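Side-chain contacts in Na-K-Cl cotransporter (Methanosarcina acetivorans, PDB 3G40), which probably carries chloride together with cations across the membrane, the present chain being the cytoplasmic C-terminal domain of the transporter: residues Val25-Pro30 and Ser66-Ile71; Met34-Phe39 and Ile112-Leu117. All coordinates share one frame; numbering follows the deposited sequence.

Contact 1: Val25-Pro30 and Ser66-Ile71; sequences VPVEDP and SQLPSI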
ATOM      1  N   VAL A  25       0.351  19.391  -0.974  1.00 36.08           N
ATOM      2  CA  VAL A  25       0.048  18.300  -0.060  1.00 33.44           C
ATOM      3  C   VAL A  25       0.327  18.701   1.395  1.00 41.97           C
ATOM      4  O   VAL A  25       1.478  18.725   1.828  1.00 40.28           O
ATOM      5  CB  VAL A  25       0.892  17.045  -0.410  1.00 36.95           C
ATOM      6  CG1 VAL A  25       0.525  15.873   0.497  1.00 36.05           C
ATOM      7  CG2 VAL A  25       0.731  16.674  -1.894  1.00 37.17           C
ATOM      8  N   PRO A  26      -0.731  18.995   2.162  1.00 39.89           N
ATOM      9  CA  PRO A  26      -0.508  19.255   3.587  1.00 44.45           C
ATOM     10  C   PRO A  26      -0.068  17.981   4.290  1.00 45.49           C
ATOM     11  O   PRO A  26      -0.596  16.901   4.000  1.00 45.81           O
ATOM     12  CB  PRO A  26      -1.884  19.689   4.102  1.00 44.40           C
ATOM     13  CG  PRO A  26      -2.766  19.834   2.882  1.00 44.68           C
ATOM     14  CD  PRO A  26      -2.157  19.016   1.797  1.00 41.38           C
ATOM     15  N   VAL A  27       0.896  18.105   5.197  1.00 37.24           N
ATOM     16  CA  VAL A  27       1.414  16.971   5.934  1.00 40.14           C
ATOM     17  C   VAL A  27       1.451  17.288   7.426  1.00 46.80           C
ATOM     18  O   VAL A  27       2.135  18.220   7.853  1.00 52.11           O
ATOM     19  CB  VAL A  27       2.833  16.634   5.481  1.00 44.14           C
ATOM     20  CG1 VAL A  27       3.396  15.497   6.318  1.00 44.21           C
ATOM     21  CG2 VAL A  27       2.849  16.288   4.003  1.00 48.39           C
ATOM     22  N   GLU A  28       0.707  16.524   8.218  1.00 41.77           N
ATOM     23  CA  GLU A  28       0.791  16.636   9.669  1.00 48.65           C
ATOM     24  C   GLU A  28       1.597  15.465  10.209  1.00 48.69           C
ATOM     25  O   GLU A  28       2.359  15.598  11.161  1.00 50.92           O
ATOM     26  CB  GLU A  28      -0.608  16.643  10.284  1.00 54.79           C
ATOM     27  CG  GLU A  28      -1.497  17.739   9.743  1.00 66.28           C
ATOM     28  CD  GLU A  28      -2.705  18.000  10.624  1.00 81.13           C
ATOM     29  OE1 GLU A  28      -3.579  18.789  10.211  1.00 82.47           O
ATOM     30  OE2 GLU A  28      -2.779  17.422  11.730  1.00 89.67           O
ATOM     31  N   ASP A  29       1.457  14.318   9.559  1.00 48.77           N
ATOM     32  CA  ASP A  29       2.077  13.084  10.026  1.00 52.16           C
ATOM     33  C   ASP A  29       2.868  12.479   8.875  1.00 45.82           C
ATOM     34  O   ASP A  29       2.275  12.060   7.879  1.00 42.44           O
ATOM     35  CB  ASP A  29       0.981  12.106  10.491  1.00 54.79           C
ATOM     36  CG  ASP A  29       1.528  10.725  10.862  1.00 62.27           C
ATOM     37  OD1 ASP A  29       2.761  10.564  10.923  1.00 55.92           O
ATOM     38  OD2 ASP A  29       0.718   9.798  11.096  1.00 73.07           O
ATOM     39  N   PRO A  30       4.204  12.423   9.010  1.00 44.50           N
ATOM     40  CA  PRO A  30       5.079  11.973   7.923  1.00 44.91           C
ATOM     41  C   PRO A  30       4.866  10.500   7.574  1.00 44.94           C
ATOM     42  O   PRO A  30       5.205  10.093   6.464  1.00 38.26           O
ATOM     43  CB  PRO A  30       6.488  12.167   8.498  1.00 44.93           C
ATOM     44  CG  PRO A  30       6.315  13.076   9.649  1.00 54.63           C
ATOM     45  CD  PRO A  30       4.972  12.805  10.207  1.00 46.36           C
ATOM     46  N   SER A  66      12.993  17.234  10.067  1.00 54.78           N
ATOM     47  CA  SER A  66      13.920  16.171   9.689  1.00 63.42           C
ATOM     48  C   SER A  66      13.416  15.306   8.529  1.00 66.40           C
ATOM     49  O   SER A  66      14.195  14.874   7.674  1.00 72.25           O
ATOM     50  CB  SER A  66      14.207  15.281  10.896  1.00 71.24           C
ATOM     51  OG  SER A  66      14.782  16.031  11.950  1.00 73.33           O
ATOM     52  N   GLN A  67      12.111  15.059   8.494  1.00 55.76           N
ATOM     53  CA  GLN A  67      11.550  14.091   7.551  1.00 52.14           C
ATOM     54  C   GLN A  67      11.130  14.674   6.198  1.00 47.28           C
ATOM     55  O   GLN A  67      11.317  14.033   5.164  1.00 50.75           O
ATOM     56  CB  GLN A  67      10.371  13.348   8.189  1.00 60.99           C
ATOM     57  CG  GLN A  67      10.743  12.582   9.447  1.00 71.39           C
ATOM     58  CD  GLN A  67       9.895  11.339   9.645  1.00 78.76           C
ATOM     59  OE1 GLN A  67       9.656  10.575   8.705  1.00 83.74           O
ATOM     60  NE2 GLN A  67       9.445  11.121  10.876  1.00 82.40           N
ATOM     61  N   LEU A  68      10.543  15.869   6.200  1.00 38.71           N
ATOM     62  CA  LEU A  68      10.045  16.450   4.952  1.00 45.29           C
ATOM     63  C   LEU A  68      11.123  16.680   3.892  1.00 41.74           C
ATOM     64  O   LEU A  68      10.902  16.389   2.717  1.00 41.99           O
ATOM     65  CB  LEU A  68       9.235  17.733   5.194  1.00 44.94           C
ATOM     66  CG  LEU A  68       7.841  17.567   5.798  1.00 54.72           C
ATOM     67  CD1 LEU A  68       7.055  18.843   5.599  1.00 56.90           C
ATOM     68  CD2 LEU A  68       7.091  16.375   5.185  1.00 47.05           C
ATOM     69  N   PRO A  69      12.291  17.208   4.289  1.00 41.67           N
ATOM     70  CA  PRO A  69      13.325  17.409   3.272  1.00 39.13           C
ATOM     71  C   PRO A  69      13.761  16.096   2.649  1.00 39.28           C
ATOM     72  O   PRO A  69      14.057  16.055   1.458  1.00 40.79           O
ATOM     73  CB  PRO A  69      14.487  18.009   4.072  1.00 46.82           C
ATOM     74  CG  PRO A  69      13.834  18.653   5.226  1.00 47.21           C
ATOM     75  CD  PRO A  69      12.686  17.777   5.591  1.00 43.12           C
ATOM     76  N   SER A  70      13.811  15.031   3.436  1.00 35.47           N
ATOM     77  CA  SER A  70      14.224  13.743   2.887  1.00 43.56           C
ATOM     78  C   SER A  70      13.175  13.202   1.912  1.00 40.31           C
ATOM     79  O   SER A  70      13.502  12.631   0.865  1.00 38.07           O
ATOM     80  CB  SER A  70      14.460  12.728   3.996  1.00 53.02           C
ATOM     81  OG  SER A  70      14.916  11.506   3.449  1.00 68.29           O
ATOM     82  N   ILE A  71      11.912  13.373   2.267  1.00 38.24           N
ATOM     83  CA  ILE A  71      10.849  12.856   1.419  1.00 38.47           C
ATOM     84  C   ILE A  71      10.784  13.675   0.137  1.00 38.89           C
ATOM     85  O   ILE A  71      10.608  13.134  -0.945  1.00 34.41           O
ATOM     86  CB  ILE A  71       9.512  12.809   2.157  1.00 36.79           C
ATOM     87  CG1 ILE A  71       9.669  11.936   3.406  1.00 44.78           C
ATOM     88  CG2 ILE A  71       8.413  12.221   1.244  1.00 32.80           C
ATOM     89  CD1 ILE A  71       8.525  12.037   4.378  1.00 49.95           C
TER
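Val27 turns its CG1 branch away from its own backbone nitrogen (chi1 177°) and out toward helix 64-77, where Leu68 answers with CD2. Although the CB of Leu68 does not head for the strand, the end of its side chain swings back to it. The two meet through one methyl each, Val27 CG1 lying 4.0 Å from Leu68 CD2, with the side chains sliding past one another in opposite directions. One residue earlier in the helix, Gln67 reaches Pro30 differently. A bend at chi2 (-149°) lays the flat face of its carboxamide against the CB-CG edge of the proline ring, the two side chains crossing at about a right angle. Gln67 OE1 is 3.6 Å from Pro30 CB, whereas Gln67 NE2 sits 3.9 Å from Pro30 CG, so the polar end makes a van der Waals contact here. Even the aliphatic root takes part, with Gln67 CB 4.1 Å from Pro30 CB. Ile71 completes the helix surface, its CD1 standing 4.4 Å from Pro30 O, and it joins Leu68 in packing on Leu33 of helix 30-44. Asp29 N-caps that helix by accepting a hydrogen bond from Arg31 N at OD1, at the helix start that carries Pro30. In the same link, Glu28 forms a salt bridge with Arg123, and Asp29 packs on Gln149 of the second subunit. Together, strand 22-27, the short link after it and the start of helix 30-44 pack against helix 64-77, as expected at the C-terminal strand ends of a Rossmann-like alpha/beta sheet built from right-handed beta-alpha-beta crossovers.

Contact 2: Met34-Phe39 and Ile112-Leu117; sequences MGTFDF and ILFLRL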
ATOM      1  N   MET A  34       4.464   8.886   3.968  1.00 33.97           N
ATOM      2  CA  MET A  34       5.220   7.741   3.474  1.00 31.99           C
ATOM      3  C   MET A  34       4.247   6.696   2.885  1.00 31.75           C
ATOM      4  O   MET A  34       4.547   6.048   1.881  1.00 33.03           O
ATOM      5  CB  MET A  34       6.059   7.104   4.578  1.00 36.35           C
ATOM      6  CG  MET A  34       7.285   7.954   4.994  1.00 45.33           C
ATOM      7  SD  MET A  34       8.335   8.349   3.567  1.00 50.00           S
ATOM      8  CE  MET A  34       9.095   6.769   3.241  1.00 45.95           C
ATOM      9  N   GLY A  35       3.091   6.545   3.515  1.00 34.75           N
ATOM     10  CA  GLY A  35       2.110   5.569   3.051  1.00 34.37           C
ATOM     11  C   GLY A  35       1.436   5.966   1.743  1.00 43.14           C
ATOM     12  O   GLY A  35       0.813   5.135   1.082  1.00 36.68           O
ATOM     13  N   THR A  36       1.571   7.239   1.371  1.00 33.83           N
ATOM     14  CA  THR A  36       0.919   7.791   0.189  1.00 35.56           C
ATOM     15  C   THR A  36       1.933   8.191  -0.870  1.00 36.89           C
ATOM     16  O   THR A  36       1.552   8.584  -1.963  1.00 32.52           O
ATOM     17  CB  THR A  36       0.105   9.065   0.533  1.00 45.47           C
ATOM     18  OG1 THR A  36      -0.569   8.894   1.781  1.00 52.43           O
ATOM     19  CG2 THR A  36      -0.912   9.355  -0.554  1.00 47.85           C
ATOM     20  N   PHE A  37       3.227   8.110  -0.545  1.00 34.32           N
ATOM     21  CA  PHE A  37       4.273   8.556  -1.465  1.00 32.34           C
ATOM     22  C   PHE A  37       4.102   8.002  -2.892  1.00 34.47           C
ATOM     23  O   PHE A  37       4.126   8.753  -3.871  1.00 30.50           O
ATOM     24  CB  PHE A  37       5.657   8.179  -0.910  1.00 28.99           C
ATOM     25  CG  PHE A  37       6.809   8.636  -1.759  1.00 28.91           C
ATOM     26  CD1 PHE A  37       7.550   9.767  -1.373  1.00 33.72           C
ATOM     27  CD2 PHE A  37       7.223   7.908  -2.872  1.00 32.59           C
ATOM     28  CE1 PHE A  37       8.657  10.187  -2.120  1.00 30.70           C
ATOM     29  CE2 PHE A  37       8.312   8.325  -3.631  1.00 40.42           C
ATOM     30  CZ  PHE A  37       9.043   9.475  -3.241  1.00 34.52           C
ATOM     31  N   ASP A  38       3.958   6.692  -3.021  1.00 30.29           N
ATOM     32  CA  ASP A  38       3.951   6.095  -4.361  1.00 31.74           C
ATOM     33  C   ASP A  38       2.755   6.561  -5.183  1.00 29.52           C
ATOM     34  O   ASP A  38       2.837   6.721  -6.400  1.00 32.44           O
ATOM     35  CB  ASP A  38       4.000   4.562  -4.290  1.00 33.27           C
ATOM     36  CG  ASP A  38       5.391   4.035  -3.984  1.00 48.21           C
ATOM     37  OD1 ASP A  38       6.379   4.800  -4.118  1.00 45.67           O
ATOM     38  OD2 ASP A  38       5.507   2.849  -3.616  1.00 54.49           O
ATOM     39  N   PHE A  39       1.640   6.751  -4.501  1.00 30.58           N
ATOM     40  CA  PHE A  39       0.406   7.184  -5.142  1.00 34.87           C
ATOM     41  C   PHE A  39       0.550   8.642  -5.585  1.00 36.13           C
ATOM     42  O   PHE A  39       0.170   8.998  -6.696  1.00 29.16           O
ATOM     43  CB  PHE A  39      -0.771   7.004  -4.174  1.00 30.71           C
ATOM     44  CG  PHE A  39      -2.128   7.315  -4.777  1.00 34.40           C
ATOM     45  CD1 PHE A  39      -2.553   6.682  -5.941  1.00 34.35           C
ATOM     46  CD2 PHE A  39      -2.975   8.221  -4.167  1.00 38.91           C
ATOM     47  CE1 PHE A  39      -3.799   6.965  -6.492  1.00 32.76           C
ATOM     48  CE2 PHE A  39      -4.223   8.512  -4.697  1.00 38.28           C
ATOM     49  CZ  PHE A  39      -4.642   7.872  -5.873  1.00 29.82           C
ATOM     50  N   ILE A 112      -3.049  21.773  -7.605  1.00 50.99           N
ATOM     51  CA  ILE A 112      -4.157  20.945  -7.125  1.00 43.23           C
ATOM     52  C   ILE A 112      -3.925  20.625  -5.649  1.00 43.24           C
ATOM     53  O   ILE A 112      -2.848  20.171  -5.274  1.00 41.02           O
ATOM     54  CB  ILE A 112      -4.190  19.614  -7.876  1.00 41.95           C
ATOM     55  CG1 ILE A 112      -4.393  19.857  -9.377  1.00 44.09           C
ATOM     56  CG2 ILE A 112      -5.269  18.673  -7.302  1.00 44.35           C
ATOM     57  CD1 ILE A 112      -4.084  18.642 -10.234  1.00 44.47           C
ATOM     58  N   LEU A 113      -4.933  20.850  -4.816  1.00 41.79           N
ATOM     59  CA  LEU A 113      -4.840  20.520  -3.395  1.00 39.30           C
ATOM     60  C   LEU A 113      -5.163  19.043  -3.150  1.00 46.07           C
ATOM     61  O   LEU A 113      -6.250  18.582  -3.494  1.00 42.82           O
ATOM     62  CB  LEU A 113      -5.819  21.387  -2.598  1.00 38.86           C
ATOM     63  CG  LEU A 113      -5.839  21.136  -1.090  1.00 44.26           C
ATOM     64  CD1 LEU A 113      -4.461  21.427  -0.475  1.00 43.00           C
ATOM     65  CD2 LEU A 113      -6.900  21.991  -0.439  1.00 48.85           C
ATOM     66  N   PHE A 114      -4.227  18.316  -2.542  1.00 37.33           N
ATOM     67  CA  PHE A 114      -4.414  16.898  -2.243  1.00 39.74           C
ATOM     68  C   PHE A 114      -4.738  16.672  -0.767  1.00 45.28           C
ATOM     69  O   PHE A 114      -3.903  16.919   0.106  1.00 41.84           O
ATOM     70  CB  PHE A 114      -3.171  16.103  -2.640  1.00 36.90           C
ATOM     71  CG  PHE A 114      -3.345  14.610  -2.541  1.00 37.89           C
ATOM     72  CD1 PHE A 114      -3.660  13.869  -3.668  1.00 36.92           C
ATOM     73  CD2 PHE A 114      -3.199  13.953  -1.327  1.00 39.45           C
ATOM     74  CE1 PHE A 114      -3.823  12.483  -3.597  1.00 39.30           C
ATOM     75  CE2 PHE A 114      -3.367  12.560  -1.246  1.00 39.62           C
ATOM     76  CZ  PHE A 114      -3.680  11.831  -2.391  1.00 35.81           C
ATOM     77  N   LEU A 115      -5.949  16.180  -0.501  1.00 37.95           N
ATOM     78  CA  LEU A 115      -6.411  15.962   0.864  1.00 39.01           C
ATOM     79  C   LEU A 115      -6.762  14.511   1.092  1.00 45.21           C
ATOM     80  O   LEU A 115      -7.295  13.836   0.210  1.00 41.91           O
ATOM     81  CB  LEU A 115      -7.654  16.799   1.153  1.00 40.42           C
ATOM     82  CG  LEU A 115      -7.558  18.311   0.968  1.00 47.45           C
ATOM     83  CD1 LEU A 115      -8.926  18.931   1.117  1.00 52.12           C
ATOM     84  CD2 LEU A 115      -6.587  18.903   1.979  1.00 40.80           C
ATOM     85  N   ARG A 116      -6.486  14.048   2.298  1.00 44.39           N
ATOM     86  CA  ARG A 116      -6.884  12.724   2.723  1.00 49.95           C
ATOM     87  C   ARG A 116      -8.222  12.844   3.450  1.00 48.45           C
ATOM     88  O   ARG A 116      -8.442  13.774   4.231  1.00 45.75           O
ATOM     89  CB  ARG A 116      -5.801  12.133   3.634  1.00 56.13           C
ATOM     90  CG  ARG A 116      -6.087  10.751   4.183  1.00 61.81           C
ATOM     91  CD  ARG A 116      -5.033  10.349   5.212  1.00 67.87           C
ATOM     92  NE  ARG A 116      -5.581   9.410   6.186  1.00 78.73           N
ATOM     93  CZ  ARG A 116      -6.018   9.760   7.390  1.00 80.07           C
ATOM     94  NH1 ARG A 116      -5.952  11.026   7.774  1.00 79.27           N
ATOM     95  NH2 ARG A 116      -6.512   8.844   8.213  1.00 86.34           N
ATOM     96  N   LEU A 117      -9.128  11.919   3.169  1.00 41.94           N
ATOM     97  CA  LEU A 117     -10.404  11.866   3.870  1.00 40.88           C
ATOM     98  C   LEU A 117     -10.245  10.909   5.049  1.00 41.62           C
ATOM     99  O   LEU A 117     -10.155   9.697   4.868  1.00 44.80           O
ATOM    100  CB  LEU A 117     -11.517  11.368   2.924  1.00 41.25           C
ATOM    101  CG  LEU A 117     -12.963  11.359   3.436  1.00 45.18           C
ATOM    102  CD1 LEU A 117     -13.437  12.744   3.849  1.00 50.53           C
ATOM    103  CD2 LEU A 117     -13.898  10.768   2.377  1.00 49.98           C
TER
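Phe39 and Phe114 bring their rings together with the planes inclined at about 67°: Phe39 CE2 arrives at the edge of the Phe114 ring, close to its plane, while Phe114 CZ approaches the Phe39 ring obliquely. The CD2-CE2 side of Phe39 meets the CZ end of Phe114, with Phe39 CE2 4.1 Å from Phe114 CZ and just as near to Phe114 CE1, and the side chains run roughly perpendicular to each other. On the Phe114 ring, Thr36 CG2 adds a slanting contact, 4.1 Å from Phe114 CE2. The methyl gets there because Thr36 turns it away from its backbone nitrogen, leaving OG1 to hydrogen-bond to Glu32 O one turn back; the hydroxyl is thus satisfied within the helix and the apolar branch faces the strand. Helix 30-44 is the crossover that links strands 22-27 and 49-54, and through this contact it also covers strand 112-116, on the other flank of strand 22-27, in an alpha/beta/alpha sandwich. Leu113 and Leu115, alternating with Phe114, point to the opposite layer and pack on Ile130 of helix 124-136. Phe144 of strand 140-145 extends the aromatic cluster: it touches Phe114 and meets the Phe39 ring with planes about 30° apart.

How the contacts relate
The centres of the two contacts lie 11 Å apart, on the same side of the chain's centre, and their segments alternate in sequence: 25-30, 34-39, 66-71, 112-117. Strand 22-27 runs into helix 30-44, so the first two segments are consecutive, and strands 22-27 and 112-116 are parallel neighbours in the central beta sheet. The contacts also touch directly: Ile71 CG2 is 3.7 Å from Phe37 CD1, and Val25 CG2 is 4.0 Å from Phe114 CB. Together they join helix 64-77, helix 30-44 and the strands in one packed layer within the N-terminal half of this cytoplasmic domain, next to the second subunit, whose Arg154 packs on Met34 and Phe37.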